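Long-range contacts in extracellular invertase (Aspergillus kawachii, PDB 5XH8), which probably cleaves the terminal beta-fructofuranosyl residue from sucrose and, with high transfructosylation activity, passes it to sugar acceptors to build fructooligosaccharides such as 1-kestose: residues 225-233 and 241-249; 285-293 and 308-319. All coordinates share one frame; numbering follows the deposited sequence.

Both contacts lie in the beta-propeller domain of this family 32 enzyme and follow one another along the chain. Strand 219-227, the last of a four-stranded antiparallel sheet, runs out into 225-233; the chain turns and comes back through 241-249, and interaction 1 closes that short loop before the next sheet begins at strands 247-248 and 250-255. After strand 265-274, interaction 2 pairs the 290-293 part of strand 286-298 with 308-311 as a beta hairpin and continues past a corner to the start of strand 318-326, which belongs to another sheet. The two loops neither nest nor cross, but they touch: E248 meets Y319, and the backbone of R242 meets D288.

Interaction 1: 225-233 and 241-249; sequences WWHEPTNST and GRWAFNFET
W226 drives the outer edge of its six-membered ring into a face of W243, a T-shaped pair with planes at 90° and centroids 5.0 Å apart. One face of W226 also takes F247, which meets it obliquely, so the three rings form an aromatic cluster where strand 219-227 leaves its sheet. E228 lies over the same face of W243 as W226 does, its CG 3.7 Å from the centroid of the five-membered ring in a CH-pi contact. A bend at chi2 (-72°) folds the E228 carboxylate back, nearly parallel to the W243 ring, and OE2 accepts from W226 NE1 at 2.8 Å. At the edge of W243 sits S232 OG, which donates to P229 O at 2.6 Å, while water 1 accepts a hydrogen bond from W243 NE1 and donates one to T233 O.

The type II turn P229-S232 is gripped by the returning chain. R242 lays its guanidinium side-on to a single acceptor: NH2 reaches N231 O at 2.8 Å and NE reaches the same oxygen at 3.2 Å, both with that oxygen in the guanidinium plane. T233 covers one face of this group with CB and CG2. N231 N gives its hydrogen to A244 O, W243 N to S232 O, and T233 OG1 to G241 O at 2.6 Å. N231 CB sits over a face of F245, which stacks with W125.

The carboxylate of E228 thus fixes the W226 indole beside its aromatic partners, while two N-H groups of R242 hold the turn through N231 O, whose partial negative charge probably stabilises the guanidinium.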
# COMPACT_ATOMS: atom_id res chain seq x y z
N TRP A 225 -15.40 -16.48 -3.48
CA TRP A 225 -16.68 -17.13 -3.22
C TRP A 225 -17.45 -17.43 -4.52
O TRP A 225 -18.27 -18.32 -4.53
CB TRP A 225 -17.51 -16.33 -2.19
CG TRP A 225 -18.42 -15.31 -2.74
CD1 TRP A 225 -18.12 -14.35 -3.68
CD2 TRP A 225 -19.79 -15.13 -2.42
NE1 TRP A 225 -19.23 -13.59 -3.97
CE2 TRP A 225 -20.27 -14.04 -3.21
CE3 TRP A 225 -20.68 -15.78 -1.56
CZ2 TRP A 225 -21.60 -13.60 -3.14
CZ3 TRP A 225 -21.99 -15.32 -1.48
CH2 TRP A 225 -22.44 -14.24 -2.27
N TRP A 226 -17.18 -16.68 -5.59
CA TRP A 226 -17.70 -16.99 -6.91
C TRP A 226 -16.60 -16.71 -7.93
O TRP A 226 -16.01 -15.61 -7.93
CB TRP A 226 -18.96 -16.15 -7.23
CG TRP A 226 -19.55 -16.42 -8.60
CD1 TRP A 226 -19.60 -17.64 -9.25
CD2 TRP A 226 -20.20 -15.48 -9.46
NE1 TRP A 226 -20.20 -17.50 -10.47
CE2 TRP A 226 -20.59 -16.19 -10.63
CE3 TRP A 226 -20.48 -14.12 -9.37
CZ2 TRP A 226 -21.24 -15.58 -11.70
CZ3 TRP A 226 -21.12 -13.49 -10.44
CH2 TRP A 226 -21.50 -14.23 -11.60
N HIS A 227 -16.31 -17.70 -8.76
CA HIS A 227 -15.37 -17.54 -9.84
C HIS A 227 -15.77 -18.45 -10.99
O HIS A 227 -16.43 -19.45 -10.78
CB HIS A 227 -13.94 -17.83 -9.35
CG HIS A 227 -13.74 -19.25 -8.89
ND1 HIS A 227 -13.30 -20.25 -9.73
CD2 HIS A 227 -13.98 -19.83 -7.70
CE1 HIS A 227 -13.25 -21.38 -9.07
NE2 HIS A 227 -13.67 -21.17 -7.83
N GLU A 228 -15.39 -18.09 -12.21
CA GLU A 228 -15.73 -18.86 -13.40
C GLU A 228 -14.52 -18.89 -14.30
O GLU A 228 -13.69 -17.97 -14.24
CB GLU A 228 -16.89 -18.20 -14.16
CG GLU A 228 -18.18 -18.09 -13.39
CD GLU A 228 -18.90 -19.42 -13.19
OE1 GLU A 228 -18.49 -20.43 -13.79
OE2 GLU A 228 -19.86 -19.43 -12.40
N PRO A 229 -14.40 -19.94 -15.14
CA PRO A 229 -13.29 -20.01 -16.09
C PRO A 229 -13.35 -18.88 -17.11
O PRO A 229 -14.44 -18.44 -17.50
CB PRO A 229 -13.52 -21.35 -16.83
CG PRO A 229 -14.35 -22.15 -15.91
CD PRO A 229 -15.23 -21.16 -15.18
N THR A 230 -12.17 -18.43 -17.55
CA THR A 230 -12.05 -17.34 -18.52
C THR A 230 -12.97 -17.50 -19.73
O THR A 230 -12.90 -18.48 -20.45
CB THR A 230 -10.60 -17.24 -19.03
OG1 THR A 230 -9.71 -17.14 -17.92
CG2 THR A 230 -10.42 -16.04 -19.91
N ASN A 231 -13.83 -16.50 -19.92
CA ASN A 231 -14.73 -16.42 -21.06
C ASN A 231 -15.71 -17.59 -21.19
O ASN A 231 -16.18 -17.89 -22.28
CB ASN A 231 -13.96 -16.20 -22.37
CG ASN A 231 -14.78 -15.48 -23.42
OD1 ASN A 231 -15.72 -14.75 -23.12
ND2 ASN A 231 -14.44 -15.69 -24.67
N SER A 232 -16.06 -18.19 -20.06
CA SER A 232 -17.10 -19.17 -20.00
C SER A 232 -18.43 -18.42 -20.00
O SER A 232 -18.46 -17.16 -19.99
CB SER A 232 -16.94 -20.04 -18.74
OG SER A 232 -16.88 -19.26 -17.55
N THR A 233 -19.52 -19.17 -20.05
CA THR A 233 -20.85 -18.60 -20.17
C THR A 233 -21.91 -19.42 -19.42
O THR A 233 -21.73 -20.63 -19.24
CB THR A 233 -21.24 -18.45 -21.64
OG1 THR A 233 -22.48 -17.74 -21.72
CG2 THR A 233 -21.39 -19.83 -22.33
N GLY A 241 -25.36 -13.52 -21.58
CA GLY A 241 -24.10 -13.07 -22.13
C GLY A 241 -23.00 -14.07 -21.85
O GLY A 241 -23.22 -15.28 -21.98
N ARG A 242 -21.83 -13.55 -21.47
CA ARG A 242 -20.72 -14.38 -21.04
C ARG A 242 -20.15 -13.86 -19.71
O ARG A 242 -20.26 -12.68 -19.36
CB ARG A 242 -19.62 -14.43 -22.09
CG ARG A 242 -20.07 -14.70 -23.53
CD ARG A 242 -18.89 -15.07 -24.41
NE ARG A 242 -18.36 -16.39 -24.04
CZ ARG A 242 -18.80 -17.58 -24.48
NH1 ARG A 242 -19.80 -17.67 -25.35
NH2 ARG A 242 -18.25 -18.70 -24.04
N TRP A 243 -19.57 -14.79 -18.95
CA TRP A 243 -18.80 -14.45 -17.77
C TRP A 243 -17.55 -13.67 -18.18
O TRP A 243 -17.06 -12.85 -17.42
CB TRP A 243 -18.43 -15.71 -16.98
CG TRP A 243 -19.59 -16.57 -16.52
CD1 TRP A 243 -19.68 -17.94 -16.61
CD2 TRP A 243 -20.82 -16.15 -15.89
NE1 TRP A 243 -20.87 -18.39 -16.07
CE2 TRP A 243 -21.59 -17.32 -15.63
CE3 TRP A 243 -21.35 -14.89 -15.53
CZ2 TRP A 243 -22.84 -17.26 -15.01
CZ3 TRP A 243 -22.60 -14.84 -14.92
CH2 TRP A 243 -23.34 -16.01 -14.67
N ALA A 244 -17.03 -13.97 -19.37
CA ALA A 244 -16.09 -13.11 -20.07
C ALA A 244 -14.75 -13.01 -19.32
O ALA A 244 -14.36 -13.97 -18.62
CB ALA A 244 -16.74 -11.75 -20.36
N PHE A 245 -14.03 -11.90 -19.46
CA PHE A 245 -12.63 -11.87 -19.00
C PHE A 245 -12.37 -11.23 -17.65
O PHE A 245 -11.27 -11.34 -17.11
CB PHE A 245 -11.78 -11.22 -20.05
CG PHE A 245 -11.70 -12.01 -21.34
CD1 PHE A 245 -12.67 -11.85 -22.32
CD2 PHE A 245 -10.66 -12.90 -21.56
CE1 PHE A 245 -12.59 -12.56 -23.51
CE2 PHE A 245 -10.58 -13.62 -22.75
CZ PHE A 245 -11.54 -13.45 -23.73
N ASN A 246 -13.37 -10.55 -17.09
CA ASN A 246 -13.21 -9.82 -15.83
C ASN A 246 -14.59 -9.41 -15.33
O ASN A 246 -15.43 -9.05 -16.13
CB ASN A 246 -12.33 -8.58 -16.06
CG ASN A 246 -11.96 -7.89 -14.77
OD1 ASN A 246 -11.28 -8.46 -13.91
ND2 ASN A 246 -12.41 -6.65 -14.62
N PHE A 247 -14.83 -9.50 -14.02
CA PHE A 247 -16.04 -8.98 -13.40
C PHE A 247 -15.79 -7.57 -12.83
O PHE A 247 -14.72 -7.29 -12.29
CB PHE A 247 -16.52 -9.85 -12.23
CG PHE A 247 -17.08 -11.21 -12.60
CD1 PHE A 247 -17.51 -11.53 -13.89
CD2 PHE A 247 -17.22 -12.16 -11.60
CE1 PHE A 247 -18.01 -12.80 -14.18
CE2 PHE A 247 -17.74 -13.43 -11.89
CZ PHE A 247 -18.14 -13.73 -13.17
N GLU A 248 -16.82 -6.71 -12.95
CA GLU A 248 -16.81 -5.33 -12.45
C GLU A 248 -18.10 -5.08 -11.66
O GLU A 248 -19.11 -5.78 -11.85
CB GLU A 248 -16.73 -4.36 -13.63
CG GLU A 248 -15.46 -4.52 -14.49
CD GLU A 248 -15.17 -3.30 -15.32
OE1 GLU A 248 -15.80 -3.17 -16.41
OE2 GLU A 248 -14.37 -2.43 -14.86
N THR A 249 -18.04 -4.10 -10.76
CA THR A 249 -19.20 -3.57 -10.01
C THR A 249 -20.15 -4.62 -9.43
O THR A 249 -21.39 -4.49 -9.49
CB THR A 249 -20.00 -2.54 -10.86
OG1 THR A 249 -20.63 -3.20 -11.96
CG2 THR A 249 -19.06 -1.46 -11.38
O HOH W 1 -21.31 -21.27 -16.11

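Interaction 2: 285-293 and 308-319; sequences SIHDMLWVS and MAGFLDWGFSSY. With NA (sodium ion), chain B.
L312 N donates to M289 O at 2.8 Å, a bent bond (132° at the hydrogen) made where the second chain turns its corner. Before that corner, 308-311 runs antiparallel to 290-293. W291 and G310 exchange backbone bonds, W291 N to G310 O at 2.9 Å and G310 N to W291 O at 3.0 Å; S293 N adds one to M308 O. W291 CG stands between its own N and carbonyl carbon (chi1 68°), which swings the indole across the neighbouring strand: one face covers G310 CA and A309 CA, and M308 SD lies at the edge. G310, bare of a side chain, admits the ring this closely. L290 CD2 sits 3.6 Å from the F311 ring centroid, over its face, and W314 lies on the opposite face.

After the corner, D313 OD1 takes S318 OG at 2.7 Å and G315 N at 2.8 Å from opposite faces of its carboxylate plane, the second closing an Asx turn. With OD2 paired to R374 and S562, this carboxylate braces the loop that carries three sodium ligands, G315 O, F316 O and S318 O. H287 O binds the ion at 2.3 Å, F316 O more loosely at 2.9 Å, and water 3 completes the set. That water also accepts from M289 N and donates to D313 O, while water 2 joins H287 N to F316 O.

Beside the metal, H287 points its ring edge at the face of Y319, planes 85° apart, and its CB rests over the same ring. Y319 OH is hydrogen-bonded to E248 OE1.

Neutral backbone carbonyls and a water hold the sodium, which links the start of strand 286-293 to the loop before strand 318-326 and probably steadies that loop.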
# COMPACT_ATOMS: atom_id res chain seq x y z
N SER A 285 -14.68 -4.98 -25.68
CA SER A 285 -15.59 -4.74 -26.82
C SER A 285 -17.02 -4.97 -26.43
O SER A 285 -17.90 -4.37 -27.03
CB SER A 285 -15.22 -5.60 -28.04
OG SER A 285 -15.18 -6.95 -27.64
N ILE A 286 -17.26 -5.79 -25.41
CA ILE A 286 -18.62 -6.13 -24.97
C ILE A 286 -18.77 -5.83 -23.47
O ILE A 286 -18.04 -6.39 -22.67
CB ILE A 286 -18.93 -7.64 -25.22
CG1 ILE A 286 -18.65 -8.04 -26.70
CG2 ILE A 286 -20.36 -7.97 -24.84
CD1 ILE A 286 -19.49 -7.29 -27.72
N HIS A 287 -19.73 -4.98 -23.10
CA HIS A 287 -20.00 -4.68 -21.69
C HIS A 287 -21.37 -5.25 -21.34
O HIS A 287 -22.39 -4.59 -21.56
CB HIS A 287 -19.94 -3.16 -21.45
CG HIS A 287 -18.57 -2.55 -21.60
ND1 HIS A 287 -18.02 -2.24 -22.83
CD2 HIS A 287 -17.66 -2.17 -20.67
CE1 HIS A 287 -16.83 -1.68 -22.65
NE2 HIS A 287 -16.58 -1.65 -21.35
N ASP A 288 -21.41 -6.46 -20.79
CA ASP A 288 -22.67 -7.10 -20.39
C ASP A 288 -23.09 -6.74 -18.96
O ASP A 288 -22.27 -6.84 -18.06
CB ASP A 288 -22.55 -8.63 -20.46
CG ASP A 288 -22.54 -9.16 -21.88
OD1 ASP A 288 -22.96 -8.44 -22.82
OD2 ASP A 288 -22.09 -10.33 -22.02
N MET A 289 -24.36 -6.34 -18.77
CA MET A 289 -24.91 -5.93 -17.48
C MET A 289 -25.83 -7.03 -16.96
O MET A 289 -27.05 -7.05 -17.24
CB MET A 289 -25.67 -4.61 -17.59
CG MET A 289 -26.04 -3.97 -16.25
SD MET A 289 -24.68 -3.85 -15.07
CE MET A 289 -25.10 -5.08 -13.83
N LEU A 290 -25.24 -7.94 -16.20
CA LEU A 290 -25.90 -9.19 -15.79
C LEU A 290 -26.43 -9.19 -14.35
O LEU A 290 -25.94 -8.46 -13.48
CB LEU A 290 -24.93 -10.36 -15.98
CG LEU A 290 -24.24 -10.53 -17.32
CD1 LEU A 290 -23.29 -11.74 -17.28
CD2 LEU A 290 -25.25 -10.70 -18.43
N TRP A 291 -27.45 -10.02 -14.13
CA TRP A 291 -27.89 -10.44 -12.79
C TRP A 291 -27.77 -11.97 -12.71
O TRP A 291 -27.80 -12.67 -13.74
CB TRP A 291 -29.32 -9.99 -12.46
CG TRP A 291 -30.42 -10.67 -13.29
CD1 TRP A 291 -31.01 -10.17 -14.41
CD2 TRP A 291 -31.02 -11.96 -13.05
NE1 TRP A 291 -31.95 -11.05 -14.89
CE2 TRP A 291 -31.99 -12.16 -14.08
CE3 TRP A 291 -30.86 -12.95 -12.07
CZ2 TRP A 291 -32.78 -13.33 -14.18
CZ3 TRP A 291 -31.66 -14.14 -12.16
CH2 TRP A 291 -32.60 -14.31 -13.22
N VAL A 292 -27.59 -12.47 -11.48
CA VAL A 292 -27.37 -13.90 -11.24
C VAL A 292 -27.97 -14.28 -9.91
O VAL A 292 -27.73 -13.60 -8.91
CB VAL A 292 -25.87 -14.27 -11.18
CG1 VAL A 292 -25.69 -15.80 -11.17
CG2 VAL A 292 -25.11 -13.68 -12.34
N SER A 293 -28.76 -15.36 -9.93
CA SER A 293 -29.32 -15.96 -8.71
C SER A 293 -28.45 -17.14 -8.34
O SER A 293 -27.93 -17.81 -9.22
CB SER A 293 -30.75 -16.47 -8.98
OG SER A 293 -31.28 -17.11 -7.83
N MET A 308 -29.61 -19.48 -11.98
CA MET A 308 -30.18 -18.81 -13.15
C MET A 308 -29.53 -17.42 -13.30
O MET A 308 -28.93 -16.90 -12.36
CB MET A 308 -31.71 -18.68 -13.05
CG MET A 308 -32.23 -18.05 -11.77
SD MET A 308 -34.02 -17.86 -11.69
CE MET A 308 -34.30 -17.02 -10.14
N ALA A 309 -29.64 -16.85 -14.49
CA ALA A 309 -29.00 -15.57 -14.77
C ALA A 309 -29.62 -14.91 -16.01
O ALA A 309 -30.18 -15.60 -16.90
CB ALA A 309 -27.51 -15.75 -14.96
N GLY A 310 -29.50 -13.59 -16.05
CA GLY A 310 -30.04 -12.80 -17.15
C GLY A 310 -29.37 -11.45 -17.20
O GLY A 310 -28.31 -11.26 -16.59
N PHE A 311 -30.00 -10.52 -17.91
CA PHE A 311 -29.51 -9.15 -18.02
C PHE A 311 -30.36 -8.24 -17.14
O PHE A 311 -31.59 -8.32 -17.17
CB PHE A 311 -29.55 -8.65 -19.46
CG PHE A 311 -28.43 -9.16 -20.32
CD1 PHE A 311 -28.49 -10.42 -20.89
CD2 PHE A 311 -27.31 -8.35 -20.58
CE1 PHE A 311 -27.46 -10.89 -21.68
CE2 PHE A 311 -26.28 -8.82 -21.39
CZ PHE A 311 -26.35 -10.09 -21.95
N LEU A 312 -29.71 -7.41 -16.32
CA LEU A 312 -30.38 -6.30 -15.67
C LEU A 312 -30.78 -5.22 -16.70
O LEU A 312 -31.80 -4.50 -16.54
CB LEU A 312 -29.49 -5.74 -14.57
CG LEU A 312 -30.02 -4.55 -13.77
CD1 LEU A 312 -31.36 -4.85 -13.11
CD2 LEU A 312 -28.98 -4.16 -12.75
N ASP A 313 -29.96 -5.08 -17.73
CA ASP A 313 -30.33 -4.25 -18.89
C ASP A 313 -29.59 -4.75 -20.11
O ASP A 313 -28.36 -4.90 -20.08
CB ASP A 313 -30.06 -2.74 -18.68
CG ASP A 313 -30.82 -1.88 -19.69
OD1 ASP A 313 -30.34 -1.76 -20.84
OD2 ASP A 313 -31.91 -1.38 -19.37
N TRP A 314 -30.35 -5.00 -21.18
CA TRP A 314 -29.81 -5.52 -22.44
C TRP A 314 -29.10 -4.46 -23.29
O TRP A 314 -28.49 -4.81 -24.31
CB TRP A 314 -30.92 -6.22 -23.28
CG TRP A 314 -31.34 -7.57 -22.77
CD1 TRP A 314 -32.30 -7.84 -21.84
CD2 TRP A 314 -30.81 -8.83 -23.18
NE1 TRP A 314 -32.39 -9.19 -21.64
CE2 TRP A 314 -31.50 -9.82 -22.45
CE3 TRP A 314 -29.83 -9.22 -24.10
CZ2 TRP A 314 -31.23 -11.18 -22.60
CZ3 TRP A 314 -29.56 -10.56 -24.25
CH2 TRP A 314 -30.25 -11.53 -23.50
N GLY A 315 -29.18 -3.19 -22.91
CA GLY A 315 -28.52 -2.12 -23.68
C GLY A 315 -27.03 -2.35 -23.86
O GLY A 315 -26.33 -2.75 -22.91
N PHE A 316 -26.56 -2.14 -25.08
CA PHE A 316 -25.12 -2.21 -25.38
C PHE A 316 -24.34 -1.25 -24.44
O PHE A 316 -23.35 -1.65 -23.84
CB PHE A 316 -24.86 -1.89 -26.86
CG PHE A 316 -23.41 -1.96 -27.27
CD1 PHE A 316 -22.54 -0.87 -27.05
CD2 PHE A 316 -22.90 -3.10 -27.88
CE1 PHE A 316 -21.22 -0.92 -27.43
CE2 PHE A 316 -21.57 -3.16 -28.26
CZ PHE A 316 -20.73 -2.07 -28.05
N SER A 317 -24.87 -0.03 -24.26
CA SER A 317 -24.23 1.02 -23.46
C SER A 317 -24.61 0.99 -21.97
O SER A 317 -24.16 1.84 -21.21
CB SER A 317 -24.56 2.40 -24.08
OG SER A 317 -24.03 2.49 -25.41
N SER A 318 -25.43 0.02 -21.58
CA SER A 318 -25.87 -0.17 -20.22
C SER A 318 -24.87 -1.00 -19.45
O SER A 318 -24.47 -2.05 -19.93
CB SER A 318 -27.21 -0.91 -20.19
OG SER A 318 -28.20 -0.16 -20.83
N TYR A 319 -24.47 -0.55 -18.25
CA TYR A 319 -23.38 -1.19 -17.50
C TYR A 319 -23.28 -0.70 -16.06
O TYR A 319 -24.02 0.20 -15.65
CB TYR A 319 -22.05 -0.94 -18.23
CG TYR A 319 -20.94 -1.92 -17.92
CD1 TYR A 319 -21.10 -3.30 -18.15
CD2 TYR A 319 -19.69 -1.47 -17.48
CE1 TYR A 319 -20.08 -4.19 -17.90
CE2 TYR A 319 -18.68 -2.36 -17.20
CZ TYR A 319 -18.87 -3.72 -17.42
OH TYR A 319 -17.88 -4.64 -17.14
NA NA B . -24.32 -3.46 -21.86
O HOH W 2 -21.44 -3.48 -24.85
O HOH W 3 -25.75 -5.26 -21.13